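Local structure of glucose-resistance amylase regulator (Weissella paramesenteroides ATCC 33313, 4RK6) at residues A[67-72]-A[253-258]; A[92-97]-A[103-108]; A[111-116]-A[240-245]. The protein probably acts as a LacI-family transcription regulator that binds DNA, and holds a D-glucose molecule in its periplasmic-binding-protein-like sugar-binding part. All coordinates share one frame; numbering follows the deposited sequence. Where two conformers were deposited one is given.

Contact 1. Residues A[67-72]-A[253-258]; sequences VGAVFM and QLFLDS
The strand 69-72 and the last turn of the helix 244-257 come closest at Ala69 and Phe255, whose CA atoms lie 7.3 Å apart. This is helix-on-sheet packing in a periplasmic-binding-protein-like alpha/beta fold. Side chains and one backbone carbonyl make the contact, which buries a modest 142 Å². Phe255 carries most of it. With CG anti to the backbone N (chi1 167°), its ring reaches out from the helix to meet the Ala69 methyl. That methyl, CB of Ala69, sits over the centre of the Phe255 ring, 3.6 Å from the centroid and 10° off the ring normal. This is a CH-pi contact on one ring face. The carbonyl O of Gly68 approaches the same ring obliquely, 3.4 Å from Phe255 CE1. Phe71 comes in further along the strand. Its side chain crosses that of Phe255 at about a right angle, and its ring also packs on Leu32 of the helix 24-39. Ser91 of the next strand touches both Ala69 and Phe255. Near the end of the helix, Ser258 OG donates to Phe255 O at 2.7 Å. The outer ring atom Phe71 CZ stops 4.2 Å from Phe255 CB.

Contact 2. Residues A[92-97]-A[103-108]; sequences VISLTA and ISAVTS. With GLC (alpha-D-glucopyranose), chain C.
Strands 92-95 and 104-108 run parallel, their axes 4.7 Å apart at closest approach and 18° from alignment, with Ser94 paired to Ala105 and Leu95 to Val106. Three backbone bonds join them: Ser94 N to Ser104 O, Val106 N to Ser94 O, and Thr96 N to Val106 O at 2.8 Å. Where the pairing begins, a water bridges Val92 O and Ser104 N. Ile103 CD1 packs against Val92 CG1 at 3.9 Å. Ser94 and Ala105 share a sheet face, with Ser94 OG 3.5 Å from Ala105 CB. That hydroxyl lies between its own backbone N and carbonyl carbon (chi1 64°) and donates to Ala97 O at 2.6 Å, tying the turn after the strand back onto it. At Thr96 the chain turns out of its extended course. Thr96 OG1 accepts from glucose O2 at 2.8 Å. It also donates to Leu95 O, so one hydroxyl links strand end and sugar. Thr107 OG1 packs beside the Thr96 backbone and donates to Ser108 O. Helix 79-87 covers Val92 and Ile103, while helix 244-257 covers Ile93, Leu95 and Ser104 on the other face. Strand 69-72 flanks 92-95, and strand 267-275 flanks 104-108.

Contact 3. Residues A[111-116]-A[240-245]; sequences FEMMNS and VKQDFP. With GLC (alpha-D-glucopyranose), chain C.
Beside the glucose pocket, selenomethionine Met113 of helix 110-123 packs on Val240 and on Gln242, a pocket residue near the end of strand 238-241. Met113 SE lies 3.9 Å from Gln242 CG, and the two side chains cross at about a right angle. The same selenium packs on Val240 CG1 at 3.8 Å, so one bend of the chain touches both residues. Gln242 gives the pocket its side-chain amide. Gln242 NE2 donates to glucose O3 at 3.0 Å, and the bond is nearly straight, with an N-H...O angle of 175°. The same nitrogen also donates to Asp225 OD1, which hydrogen-bonds the glucose as well. At the other end of the amide, OE1 accepts a hydrogen bond from Ser108. Partners on both its oxygen and its nitrogen fix the rotation of the amide and aim the N-H at the sugar. Beyond CG the chain is extended (chi2 -159°), which carries the amide out to the glucose. Phe244 takes Gln242 CB over one ring face, offset toward the rim, and brings its ring edge near glucose O3. Asp243 between them is the N-cap of the helix 244-257. Helix 110-123 thus lies against strand 238-241, with Thr272 of strand 267-275 touching both Met113 and Val240. Arg145 of helix 144-155, another glucose-binding residue, also meets Met113, while Phe244 packs on Phe24 and Ile28 of helix 24-39.

In the fold
Contacts 1 and 2 are neighbours, their centres 11 Å apart. Strands 69-72 and 91-95 lie side by side, with Met72 O 2.8 Å from Leu95 N, a probable hydrogen bond. Contacts 2 and 3 have centres 15 Å apart and meet beside the pocket, through Ser108 and Gln242; Ser108 CB also packs on Met113 CE at 3.8 Å. Both touch glucose, contact 2 through Thr96 and contact 3 through Gln242. Thr22, Arg145 and Asp225 also bond the sugar. Contact 1 stays back: the side chain of Phe71 is about 13 Å from the bound glucose. Helix 244-257 connects contacts 1 and 3, whose centres are 23 Å apart and which do not touch.

Contact 1. Residues A[67-72]-A[253-258]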
ATOM      1  N   VAL A  67     -15.541 -17.409 -14.329  1.00 35.82           N
ATOM      2  CA  VAL A  67     -14.553 -17.767 -13.315  1.00 36.28           C
ATOM      3  C   VAL A  67     -14.916 -19.119 -12.699  1.00 29.98           C
ATOM      4  O   VAL A  67     -16.098 -19.475 -12.593  1.00 29.95           O
ATOM      5  CB  VAL A  67     -14.385 -16.675 -12.240  1.00 31.96           C
ATOM      6  CG1 VAL A  67     -13.936 -15.362 -12.878  1.00 31.50           C
ATOM      7  CG2 VAL A  67     -15.669 -16.481 -11.445  1.00 30.01           C
ATOM      8  N   GLY A  68     -13.898 -19.893 -12.350  1.00 27.75           N
ATOM      9  CA  GLY A  68     -14.107 -21.165 -11.670  1.00 29.81           C
ATOM     10  C   GLY A  68     -14.291 -21.000 -10.168  1.00 26.75           C
ATOM     11  O   GLY A  68     -14.859 -21.868  -9.502  1.00 25.35           O
ATOM     12  N   ALA A  69     -13.772 -19.897  -9.638  1.00 25.54           N
ATOM     13  CA  ALA A  69     -13.743 -19.651  -8.204  1.00 20.67           C
ATOM     14  C   ALA A  69     -13.655 -18.182  -7.971  1.00 26.44           C
ATOM     15  O   ALA A  69     -13.118 -17.456  -8.800  1.00 24.61           O
ATOM     16  CB  ALA A  69     -12.561 -20.344  -7.547  1.00 26.16           C
ATOM     17  N   VAL A  70     -14.161 -17.751  -6.818  1.00 20.64           N
ATOM     18  CA  VAL A  70     -14.093 -16.359  -6.410  1.00 23.17           C
ATOM     19  C   VAL A  70     -13.598 -16.358  -5.000  1.00 24.85           C
ATOM     20  O   VAL A  70     -14.160 -17.023  -4.146  1.00 25.35           O
ATOM     21  CB  VAL A  70     -15.466 -15.665  -6.475  1.00 21.24           C
ATOM     22  CG1 VAL A  70     -15.378 -14.252  -5.900  1.00 25.60           C
ATOM     23  CG2 VAL A  70     -15.968 -15.646  -7.908  1.00 23.31           C
ATOM     24  N   PHE A  71     -12.533 -15.608  -4.765  1.00 19.56           N
ATOM     25  CA  PHE A  71     -11.948 -15.458  -3.475  1.00 21.04           C
ATOM     26  C   PHE A  71     -12.396 -14.141  -2.890  1.00 25.98           C
ATOM     27  O   PHE A  71     -12.228 -13.106  -3.519  1.00 26.47           O
ATOM     28  CB  PHE A  71     -10.433 -15.536  -3.583  1.00 25.65           C
ATOM     29  CG  PHE A  71      -9.976 -16.882  -4.062  1.00 22.26           C
ATOM     30  CD1 PHE A  71     -10.041 -17.975  -3.207  1.00 26.51           C
ATOM     31  CD2 PHE A  71      -9.618 -17.088  -5.375  1.00 26.70           C
ATOM     32  CE1 PHE A  71      -9.684 -19.239  -3.645  1.00 26.02           C
ATOM     33  CE2 PHE A  71      -9.253 -18.346  -5.815  1.00 26.46           C
ATOM     34  CZ  PHE A  71      -9.292 -19.423  -4.950  1.00 26.37           C
HETATM   35  N   MSE A  72     -12.964 -14.196  -1.690  1.00 23.66           N
HETATM   36  CA  MSE A  72     -13.487 -13.008  -1.006  0.50 19.61           C
HETATM   37  C   MSE A  72     -12.572 -12.596   0.118  1.00 26.23           C
HETATM   38  O   MSE A  72     -12.269 -13.400   0.984  1.00 26.97           O
HETATM   39  CB  MSE A  72     -14.848 -13.362  -0.410  0.50 23.54           C
HETATM   40  CG  MSE A  72     -15.750 -13.978  -1.462  0.50 24.11           C
HETATM   41 SE   MSE A  72     -16.411 -12.563  -2.666  0.50 22.48          SE
HETATM   42  CE  MSE A  72     -17.764 -13.639  -3.600  0.50 26.06           C
ATOM     43  N   GLN A 253      -5.069 -23.511  -3.258  1.00 21.52           N
ATOM     44  CA  GLN A 253      -4.856 -24.972  -3.208  1.00 24.18           C
ATOM     45  C   GLN A 253      -6.119 -25.734  -2.814  1.00 23.37           C
ATOM     46  O   GLN A 253      -6.386 -26.830  -3.309  1.00 23.50           O
ATOM     47  CB  GLN A 253      -3.731 -25.346  -2.244  1.00 27.35           C
ATOM     48  CG  GLN A 253      -3.177 -26.730  -2.533  1.00 27.35           C
ATOM     49  CD  GLN A 253      -2.565 -26.798  -3.911  1.00 30.05           C
ATOM     50  OE1 GLN A 253      -1.797 -25.905  -4.312  1.00 32.44           O
ATOM     51  NE2 GLN A 253      -2.897 -27.843  -4.658  1.00 28.25           N
ATOM     52  N   LEU A 254      -6.875 -25.168  -1.883  1.00 26.29           N
ATOM     53  CA  LEU A 254      -8.150 -25.737  -1.495  1.00 23.65           C
ATOM     54  C   LEU A 254      -9.064 -25.876  -2.711  1.00 24.73           C
ATOM     55  O   LEU A 254      -9.677 -26.936  -2.924  1.00 22.20           O
ATOM     56  CB  LEU A 254      -8.794 -24.879  -0.408  1.00 23.41           C
ATOM     57  CG  LEU A 254     -10.018 -25.425   0.310  1.00 38.64           C
ATOM     58  CD1 LEU A 254      -9.640 -26.690   1.059  1.00 35.72           C
ATOM     59  CD2 LEU A 254     -10.541 -24.370   1.272  1.00 43.58           C
ATOM     60  N   PHE A 255      -9.114 -24.839  -3.544  1.00 21.13           N
ATOM     61  CA  PHE A 255      -9.937 -24.884  -4.747  1.00 20.98           C
ATOM     62  C   PHE A 255      -9.419 -25.943  -5.709  1.00 23.63           C
ATOM     63  O   PHE A 255     -10.201 -26.766  -6.244  1.00 24.61           O
ATOM     64  CB  PHE A 255     -10.003 -23.507  -5.430  1.00 22.19           C
ATOM     65  CG  PHE A 255     -10.568 -23.550  -6.824  1.00 21.76           C
ATOM     66  CD1 PHE A 255     -11.895 -23.897  -7.036  1.00 25.10           C
ATOM     67  CD2 PHE A 255      -9.780 -23.263  -7.921  1.00 22.74           C
ATOM     68  CE1 PHE A 255     -12.425 -23.971  -8.314  1.00 26.45           C
ATOM     69  CE2 PHE A 255     -10.305 -23.313  -9.206  1.00 32.21           C
ATOM     70  CZ  PHE A 255     -11.625 -23.666  -9.409  1.00 28.00           C
ATOM     71  N   LEU A 256      -8.113 -25.933  -5.943  1.00 22.62           N
ATOM     72  CA  LEU A 256      -7.509 -26.901  -6.867  1.00 22.65           C
ATOM     73  C   LEU A 256      -7.723 -28.357  -6.410  1.00 26.14           C
ATOM     74  O   LEU A 256      -7.899 -29.246  -7.237  1.00 25.37           O
ATOM     75  CB  LEU A 256      -6.024 -26.630  -7.057  1.00 25.52           C
ATOM     76  CG  LEU A 256      -5.698 -25.326  -7.794  1.00 24.23           C
ATOM     77  CD1 LEU A 256      -4.219 -25.010  -7.671  1.00 29.86           C
ATOM     78  CD2 LEU A 256      -6.151 -25.393  -9.243  1.00 29.04           C
ATOM     79  N   ASP A 257      -7.714 -28.577  -5.100  1.00 23.09           N
ATOM     80  CA  ASP A 257      -7.777 -29.927  -4.533  1.00 27.06           C
ATOM     81  C   ASP A 257      -9.202 -30.448  -4.382  1.00 35.18           C
ATOM     82  O   ASP A 257      -9.383 -31.637  -4.139  1.00 32.30           O
ATOM     83  CB  ASP A 257      -7.103 -29.956  -3.171  1.00 23.14           C
ATOM     84  CG  ASP A 257      -5.595 -29.841  -3.252  1.00 23.63           C
ATOM     85  OD1 ASP A 257      -5.025 -29.912  -4.348  1.00 25.61           O
ATOM     86  OD2 ASP A 257      -4.977 -29.697  -2.172  1.00 25.28           O
ATOM     87  N   SER A 258     -10.193 -29.565  -4.528  1.00 29.91           N
ATOM     88  CA  SER A 258     -11.601 -29.889  -4.275  1.00 38.67           C
ATOM     89  C   SER A 258     -12.239 -30.587  -5.485  1.00 52.29           C
ATOM     90  O   SER A 258     -11.650 -30.628  -6.567  1.00 47.17           O
ATOM     91  CB  SER A 258     -12.379 -28.602  -3.983  1.00 47.19           C
ATOM     92  OG  SER A 258     -12.497 -27.799  -5.167  1.00 43.54           O
TER

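Contact 2. Residues A[92-97]-A[103-108]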
ATOM      1  N   VAL A  92     -16.650 -20.616  -3.989  1.00 20.38           N
ATOM      2  CA  VAL A  92     -16.475 -19.372  -3.258  1.00 20.42           C
ATOM      3  C   VAL A  92     -15.728 -19.721  -2.003  1.00 25.78           C
ATOM      4  O   VAL A  92     -16.131 -20.628  -1.285  1.00 26.23           O
ATOM      5  CB  VAL A  92     -17.821 -18.697  -2.915  1.00 24.85           C
ATOM      6  CG1 VAL A  92     -17.591 -17.400  -2.181  1.00 25.17           C
ATOM      7  CG2 VAL A  92     -18.643 -18.451  -4.171  1.00 27.76           C
ATOM      8  N   ILE A  93     -14.627 -19.016  -1.757  1.00 20.67           N
ATOM      9  CA  ILE A  93     -13.802 -19.239  -0.601  1.00 17.69           C
ATOM     10  C   ILE A  93     -13.473 -17.881   0.004  1.00 22.71           C
ATOM     11  O   ILE A  93     -13.158 -16.962  -0.727  1.00 24.10           O
ATOM     12  CB  ILE A  93     -12.517 -19.995  -0.982  1.00 21.15           C
ATOM     13  CG1 ILE A  93     -12.870 -21.408  -1.451  1.00 26.36           C
ATOM     14  CG2 ILE A  93     -11.551 -20.040   0.191  1.00 23.14           C
ATOM     15  CD1 ILE A  93     -11.750 -22.117  -2.164  1.00 30.53           C
ATOM     16  N   SER A  94     -13.582 -17.757   1.318  1.00 22.07           N
ATOM     17  CA  SER A  94     -13.258 -16.485   1.982  1.00 21.89           C
ATOM     18  C   SER A  94     -11.901 -16.533   2.683  1.00 23.33           C
ATOM     19  O   SER A  94     -11.454 -17.580   3.160  1.00 23.58           O
ATOM     20  CB  SER A  94     -14.379 -16.030   2.923  1.00 30.05           C
ATOM     21  OG  SER A  94     -14.568 -16.914   3.997  1.00 25.73           O
ATOM     22  N   LEU A  95     -11.240 -15.377   2.704  1.00 25.23           N
ATOM     23  CA  LEU A  95      -9.872 -15.242   3.174  1.00 22.46           C
ATOM     24  C   LEU A  95      -9.780 -14.193   4.276  1.00 22.74           C
ATOM     25  O   LEU A  95     -10.247 -13.075   4.109  1.00 23.44           O
ATOM     26  CB  LEU A  95      -8.957 -14.871   2.009  1.00 26.33           C
ATOM     27  CG  LEU A  95      -8.563 -16.008   1.043  1.00 27.50           C
ATOM     28  CD1 LEU A  95      -9.717 -16.658   0.338  1.00 35.62           C
ATOM     29  CD2 LEU A  95      -7.605 -15.440   0.008  1.00 41.19           C
ATOM     30  N   THR A  96      -9.215 -14.599   5.407  1.00 22.68           N
ATOM     31  CA  THR A  96      -9.026 -13.773   6.615  1.00 19.45           C
ATOM     32  C   THR A  96     -10.327 -13.549   7.379  1.00 21.22           C
ATOM     33  O   THR A  96     -10.358 -12.848   8.378  1.00 26.12           O
ATOM     34  CB  THR A  96      -8.307 -12.422   6.341  1.00 23.18           C
ATOM     35  OG1 THR A  96      -9.235 -11.454   5.833  1.00 26.25           O
ATOM     36  CG2 THR A  96      -7.144 -12.601   5.392  1.00 29.39           C
ATOM     37  N   ALA A  97     -11.385 -14.218   6.950  1.00 23.86           N
ATOM     38  CA  ALA A  97     -12.699 -14.004   7.507  1.00 33.51           C
ATOM     39  C   ALA A  97     -13.577 -15.180   7.135  1.00 34.40           C
ATOM     40  O   ALA A  97     -13.437 -15.748   6.062  1.00 25.81           O
ATOM     41  CB  ALA A  97     -13.284 -12.708   6.956  1.00 35.31           C
ATOM     42  N   ILE A 103     -19.504 -21.855   3.014  1.00 26.13           N
ATOM     43  CA  ILE A 103     -18.255 -21.852   2.261  1.00 22.47           C
ATOM     44  C   ILE A 103     -17.025 -22.103   3.120  1.00 25.35           C
ATOM     45  O   ILE A 103     -17.061 -21.920   4.319  1.00 31.12           O
ATOM     46  CB  ILE A 103     -18.065 -20.521   1.498  1.00 22.68           C
ATOM     47  CG1 ILE A 103     -17.771 -19.342   2.419  1.00 21.56           C
ATOM     48  CG2 ILE A 103     -19.254 -20.247   0.584  1.00 28.42           C
ATOM     49  CD1 ILE A 103     -17.474 -18.075   1.632  1.00 25.57           C
ATOM     50  N   SER A 104     -15.941 -22.518   2.486  1.00 24.65           N
ATOM     51  CA  SER A 104     -14.683 -22.710   3.197  1.00 23.71           C
ATOM     52  C   SER A 104     -13.965 -21.376   3.398  1.00 22.30           C
ATOM     53  O   SER A 104     -14.232 -20.392   2.716  1.00 21.44           O
ATOM     54  CB  SER A 104     -13.761 -23.673   2.448  1.00 26.34           C
ATOM     55  OG  SER A 104     -14.319 -24.975   2.419  1.00 31.23           O
ATOM     56  N   ALA A 105     -13.050 -21.363   4.352  1.00 23.92           N
ATOM     57  CA  ALA A 105     -12.337 -20.131   4.693  1.00 24.71           C
ATOM     58  C   ALA A 105     -10.917 -20.475   5.023  1.00 21.70           C
ATOM     59  O   ALA A 105     -10.665 -21.492   5.634  1.00 21.99           O
ATOM     60  CB  ALA A 105     -12.974 -19.443   5.883  1.00 27.39           C
ATOM     61  N   VAL A 106     -10.006 -19.576   4.681  1.00 20.77           N
ATOM     62  CA  VAL A 106      -8.623 -19.701   5.120  1.00 20.07           C
ATOM     63  C   VAL A 106      -8.257 -18.407   5.840  1.00 19.62           C
ATOM     64  O   VAL A 106      -8.461 -17.302   5.283  1.00 21.46           O
ATOM     65  CB  VAL A 106      -7.665 -19.903   3.931  1.00 20.64           C
ATOM     66  CG1 VAL A 106      -6.249 -20.104   4.462  1.00 23.88           C
ATOM     67  CG2 VAL A 106      -8.112 -21.093   3.082  1.00 22.57           C
ATOM     68  N   THR A 107      -7.740 -18.548   7.054  1.00 22.07           N
ATOM     69  CA  THR A 107      -7.570 -17.401   7.945  1.00 21.59           C
ATOM     70  C   THR A 107      -6.549 -17.684   9.026  1.00 22.28           C
ATOM     71  O   THR A 107      -6.296 -18.846   9.397  1.00 23.00           O
ATOM     72  CB  THR A 107      -8.940 -17.003   8.577  1.00 23.67           C
ATOM     73  OG1 THR A 107      -8.808 -15.830   9.395  1.00 23.18           O
ATOM     74  CG2 THR A 107      -9.501 -18.136   9.443  1.00 23.08           C
ATOM     75  N   SER A 108      -5.952 -16.620   9.559  1.00 22.34           N
ATOM     76  CA  SER A 108      -5.276 -16.723  10.840  1.00 20.76           C
ATOM     77  C   SER A 108      -6.353 -16.965  11.885  1.00 25.82           C
ATOM     78  O   SER A 108      -7.489 -16.493  11.731  1.00 22.58           O
ATOM     79  CB  SER A 108      -4.501 -15.428  11.157  1.00 22.93           C
ATOM     80  OG  SER A 108      -3.513 -15.151  10.152  1.00 22.99           O
TER
HETATM   81  C1  GLC C 401      -8.884  -7.201   7.633  1.00 48.41           C
HETATM   82  C2  GLC C 401      -8.378  -8.627   7.846  1.00 29.09           C
HETATM   83  C3  GLC C 401      -7.580  -8.793   9.123  1.00 25.54           C
HETATM   84  C4  GLC C 401      -6.557  -7.660   9.241  1.00 19.81           C
HETATM   85  C5  GLC C 401      -7.324  -6.337   9.272  1.00 28.21           C
HETATM   86  C6  GLC C 401      -6.382  -5.138   9.365  1.00 23.10           C
HETATM   87  O1  GLC C 401     -10.031  -7.069   8.380  1.00 33.22           O
HETATM   88  O2  GLC C 401      -9.469  -9.544   7.906  1.00 30.58           O
HETATM   89  O3  GLC C 401      -6.930 -10.054   9.008  1.00 25.92           O
HETATM   90  O4  GLC C 401      -5.766  -7.848  10.375  1.00 22.26           O
HETATM   91  O5  GLC C 401      -8.036  -6.156   8.076  1.00 30.84           O
HETATM   92  O6  GLC C 401      -5.535  -5.074   8.261  1.00 26.12           O
HETATM   93  O   HOH W   1     -16.086 -23.190  -0.352  1.00 26.52           O
HETATM   94  O   HOH W   2     -16.507 -18.783   5.492  1.00 41.38           O

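Contact 3. Residues A[111-116]-A[240-245]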
ATOM      1  N   PHE A 111      -8.806 -15.699  17.695  1.00 22.58           N
ATOM      2  CA  PHE A 111      -8.669 -15.736  19.134  1.00 24.10           C
ATOM      3  C   PHE A 111      -7.233 -16.031  19.555  1.00 24.60           C
ATOM      4  O   PHE A 111      -6.742 -15.455  20.518  1.00 26.10           O
ATOM      5  CB  PHE A 111      -9.633 -16.719  19.802  1.00 31.89           C
ATOM      6  CG  PHE A 111      -9.525 -16.694  21.292  1.00 27.07           C
ATOM      7  CD1 PHE A 111     -10.108 -15.661  22.027  1.00 24.74           C
ATOM      8  CD2 PHE A 111      -8.764 -17.645  21.957  1.00 30.23           C
ATOM      9  CE1 PHE A 111      -9.955 -15.596  23.394  1.00 37.36           C
ATOM     10  CE2 PHE A 111      -8.618 -17.587  23.329  1.00 35.67           C
ATOM     11  CZ  PHE A 111      -9.214 -16.562  24.047  1.00 33.00           C
ATOM     12  N   GLU A 112      -6.571 -16.945  18.856  1.00 24.08           N
ATOM     13  CA  GLU A 112      -5.178 -17.257  19.172  1.00 24.24           C
ATOM     14  C   GLU A 112      -4.285 -16.036  19.018  1.00 26.50           C
ATOM     15  O   GLU A 112      -3.399 -15.803  19.864  1.00 25.96           O
ATOM     16  CB  GLU A 112      -4.673 -18.380  18.280  1.00 29.76           C
ATOM     17  CG  GLU A 112      -3.348 -18.989  18.701  1.00 48.38           C
ATOM     18  CD  GLU A 112      -2.924 -20.129  17.788  1.00133.20           C
ATOM     19  OE1 GLU A 112      -1.776 -20.104  17.301  1.00 83.90           O
ATOM     20  OE2 GLU A 112      -3.738 -21.048  17.543  1.00 71.06           O
HETATM   21  N   MSE A 113      -4.488 -15.271  17.936  1.00 24.55           N
HETATM   22  CA  MSE A 113      -3.707 -14.024  17.733  1.00 23.90           C
HETATM   23  C   MSE A 113      -3.893 -13.123  18.902  1.00 25.29           C
HETATM   24  O   MSE A 113      -2.916 -12.699  19.543  1.00 23.81           O
HETATM   25  CB  MSE A 113      -4.108 -13.247  16.483  1.00 25.18           C
HETATM   26  CG  MSE A 113      -3.659 -13.946  15.208  1.00 29.34           C
HETATM   27 SE   MSE A 113      -3.731 -12.667  13.715  1.00 26.38          SE
HETATM   28  CE  MSE A 113      -5.694 -12.697  13.453  1.00 25.14           C
HETATM   29  N   MSE A 114      -5.149 -12.839  19.230  1.00 22.20           N
HETATM   30  CA  MSE A 114      -5.444 -11.886  20.303  1.00 21.88           C
HETATM   31  C   MSE A 114      -4.972 -12.374  21.637  1.00 23.23           C
HETATM   32  O   MSE A 114      -4.397 -11.622  22.426  1.00 23.15           O
HETATM   33  CB  MSE A 114      -6.932 -11.601  20.395  1.00 22.45           C
HETATM   34  CG  MSE A 114      -7.256 -10.568  21.465  1.00 23.22           C
HETATM   35 SE   MSE A 114      -6.564  -8.786  20.963  1.00 26.76          SE
HETATM   36  CE  MSE A 114      -7.675  -8.556  19.382  1.00 25.03           C
ATOM     37  N   ASN A 115      -5.231 -13.638  21.925  1.00 26.49           N
ATOM     38  CA  ASN A 115      -4.814 -14.200  23.177  1.00 25.09           C
ATOM     39  C   ASN A 115      -3.282 -14.217  23.349  1.00 22.33           C
ATOM     40  O   ASN A 115      -2.792 -13.973  24.440  1.00 25.94           O
ATOM     41  CB  ASN A 115      -5.403 -15.584  23.342  1.00 27.16           C
ATOM     42  CG  ASN A 115      -5.269 -16.083  24.738  1.00 28.05           C
ATOM     43  OD1 ASN A 115      -5.818 -15.495  25.672  1.00 29.66           O
ATOM     44  ND2 ASN A 115      -4.496 -17.153  24.911  1.00 29.05           N
ATOM     45  N   SER A 116      -2.536 -14.448  22.276  1.00 21.50           N
ATOM     46  CA  SER A 116      -1.077 -14.393  22.339  0.50 23.02           C
ATOM     47  C   SER A 116      -0.606 -12.988  22.726  1.00 24.10           C
ATOM     48  O   SER A 116       0.340 -12.828  23.444  1.00 22.84           O
ATOM     49  CB  SER A 116      -0.428 -14.848  21.024  0.50 27.35           C
ATOM     50  OG  SER A 116      -0.514 -13.864  20.000  0.50 27.30           O
ATOM     51  N   VAL A 240       1.977  -9.082  15.742  1.00 23.73           N
ATOM     52  CA  VAL A 240       1.588 -10.430  15.291  1.00 23.18           C
ATOM     53  C   VAL A 240       1.597 -10.435  13.783  1.00 21.13           C
ATOM     54  O   VAL A 240       0.758  -9.804  13.111  1.00 23.82           O
ATOM     55  CB  VAL A 240       0.221 -10.908  15.834  1.00 25.24           C
ATOM     56  CG1 VAL A 240      -0.224 -12.213  15.153  1.00 28.31           C
ATOM     57  CG2 VAL A 240       0.309 -11.104  17.331  1.00 27.84           C
ATOM     58  N   LYS A 241       2.559 -11.152  13.227  1.00 19.45           N
ATOM     59  CA  LYS A 241       2.694 -11.239  11.796  1.00 20.55           C
ATOM     60  C   LYS A 241       1.801 -12.331  11.224  1.00 20.87           C
ATOM     61  O   LYS A 241       1.944 -13.497  11.586  1.00 24.12           O
ATOM     62  CB  LYS A 241       4.130 -11.533  11.395  1.00 26.09           C
ATOM     63  CG  LYS A 241       4.346 -11.346   9.894  1.00 26.23           C
ATOM     64  CD  LYS A 241       5.818 -11.508   9.543  1.00 50.27           C
ATOM     65  CE  LYS A 241       6.215 -10.707   8.318  1.00 43.75           C
ATOM     66  NZ  LYS A 241       5.524 -11.201   7.117  1.00 46.89           N
ATOM     67  N   GLN A 242       0.895 -11.944  10.345  1.00 21.68           N
ATOM     68  CA  GLN A 242       0.098 -12.923   9.585  1.00 22.24           C
ATOM     69  C   GLN A 242       0.858 -13.345   8.343  1.00 25.90           C
ATOM     70  O   GLN A 242       1.577 -12.548   7.722  1.00 25.37           O
ATOM     71  CB  GLN A 242      -1.236 -12.329   9.157  1.00 23.11           C
ATOM     72  CG  GLN A 242      -2.070 -11.810  10.317  1.00 25.37           C
ATOM     73  CD  GLN A 242      -3.546 -11.715   9.944  1.00 25.57           C
ATOM     74  OE1 GLN A 242      -4.149 -12.697   9.527  1.00 24.99           O
ATOM     75  NE2 GLN A 242      -4.105 -10.523  10.027  1.00 24.27           N
ATOM     76  N   ASP A 243       0.686 -14.600   7.960  1.00 24.47           N
ATOM     77  CA  ASP A 243       1.293 -15.082   6.747  1.00 24.81           C
ATOM     78  C   ASP A 243       0.332 -14.927   5.575  1.00 27.39           C
ATOM     79  O   ASP A 243      -0.302 -15.898   5.143  1.00 23.48           O
ATOM     80  CB  ASP A 243       1.741 -16.544   6.969  1.00 26.28           C
ATOM     81  CG  ASP A 243       2.742 -17.026   5.914  1.00 31.77           C
ATOM     82  OD1 ASP A 243       2.904 -16.363   4.875  1.00 27.93           O
ATOM     83  OD2 ASP A 243       3.362 -18.083   6.166  1.00 32.64           O
ATOM     84  N   PHE A 244       0.177 -13.692   5.085  1.00 25.61           N
ATOM     85  CA  PHE A 244      -0.831 -13.408   4.060  1.00 22.41           C
ATOM     86  C   PHE A 244      -0.581 -14.180   2.765  1.00 25.91           C
ATOM     87  O   PHE A 244      -1.514 -14.673   2.148  1.00 25.67           O
ATOM     88  CB  PHE A 244      -0.952 -11.908   3.766  1.00 23.50           C
ATOM     89  CG  PHE A 244      -1.525 -11.121   4.910  1.00 25.71           C
ATOM     90  CD1 PHE A 244      -2.825 -11.356   5.350  1.00 23.64           C
ATOM     91  CD2 PHE A 244      -0.760 -10.164   5.571  1.00 28.32           C
ATOM     92  CE1 PHE A 244      -3.350 -10.640   6.420  1.00 23.70           C
ATOM     93  CE2 PHE A 244      -1.282  -9.453   6.645  1.00 26.01           C
ATOM     94  CZ  PHE A 244      -2.583  -9.689   7.058  1.00 24.21           C
ATOM     95  N   PRO A 245       0.683 -14.277   2.335  1.00 24.93           N
ATOM     96  CA  PRO A 245       0.862 -15.050   1.113  1.00 28.28           C
ATOM     97  C   PRO A 245       0.464 -16.509   1.306  1.00 19.68           C
ATOM     98  O   PRO A 245      -0.120 -17.068   0.369  1.00 24.32           O
ATOM     99  CB  PRO A 245       2.361 -14.894   0.783  1.00 32.97           C
ATOM    100  CG  PRO A 245       2.794 -13.674   1.560  1.00 44.25           C
ATOM    101  CD  PRO A 245       1.941 -13.665   2.804  1.00 33.00           C
TER
HETATM  102  C1  GLC C 401      -8.884  -7.201   7.633  1.00 48.41           C
HETATM  103  C2  GLC C 401      -8.378  -8.627   7.846  1.00 29.09           C
HETATM  104  C3  GLC C 401      -7.580  -8.793   9.123  1.00 25.54           C
HETATM  105  C4  GLC C 401      -6.557  -7.660   9.241  1.00 19.81           C
HETATM  106  C5  GLC C 401      -7.324  -6.337   9.272  1.00 28.21           C
HETATM  107  C6  GLC C 401      -6.382  -5.138   9.365  1.00 23.10           C
HETATM  108  O1  GLC C 401     -10.031  -7.069   8.380  1.00 33.22           O
HETATM  109  O2  GLC C 401      -9.469  -9.544   7.906  1.00 30.58           O
HETATM  110  O3  GLC C 401      -6.930 -10.054   9.008  1.00 25.92           O
HETATM  111  O4  GLC C 401      -5.766  -7.848  10.375  1.00 22.26           O
HETATM  112  O5  GLC C 401      -8.036  -6.156   8.076  1.00 30.84           O
HETATM  113  O6  GLC C 401      -5.535  -5.074   8.261  1.00 26.12           O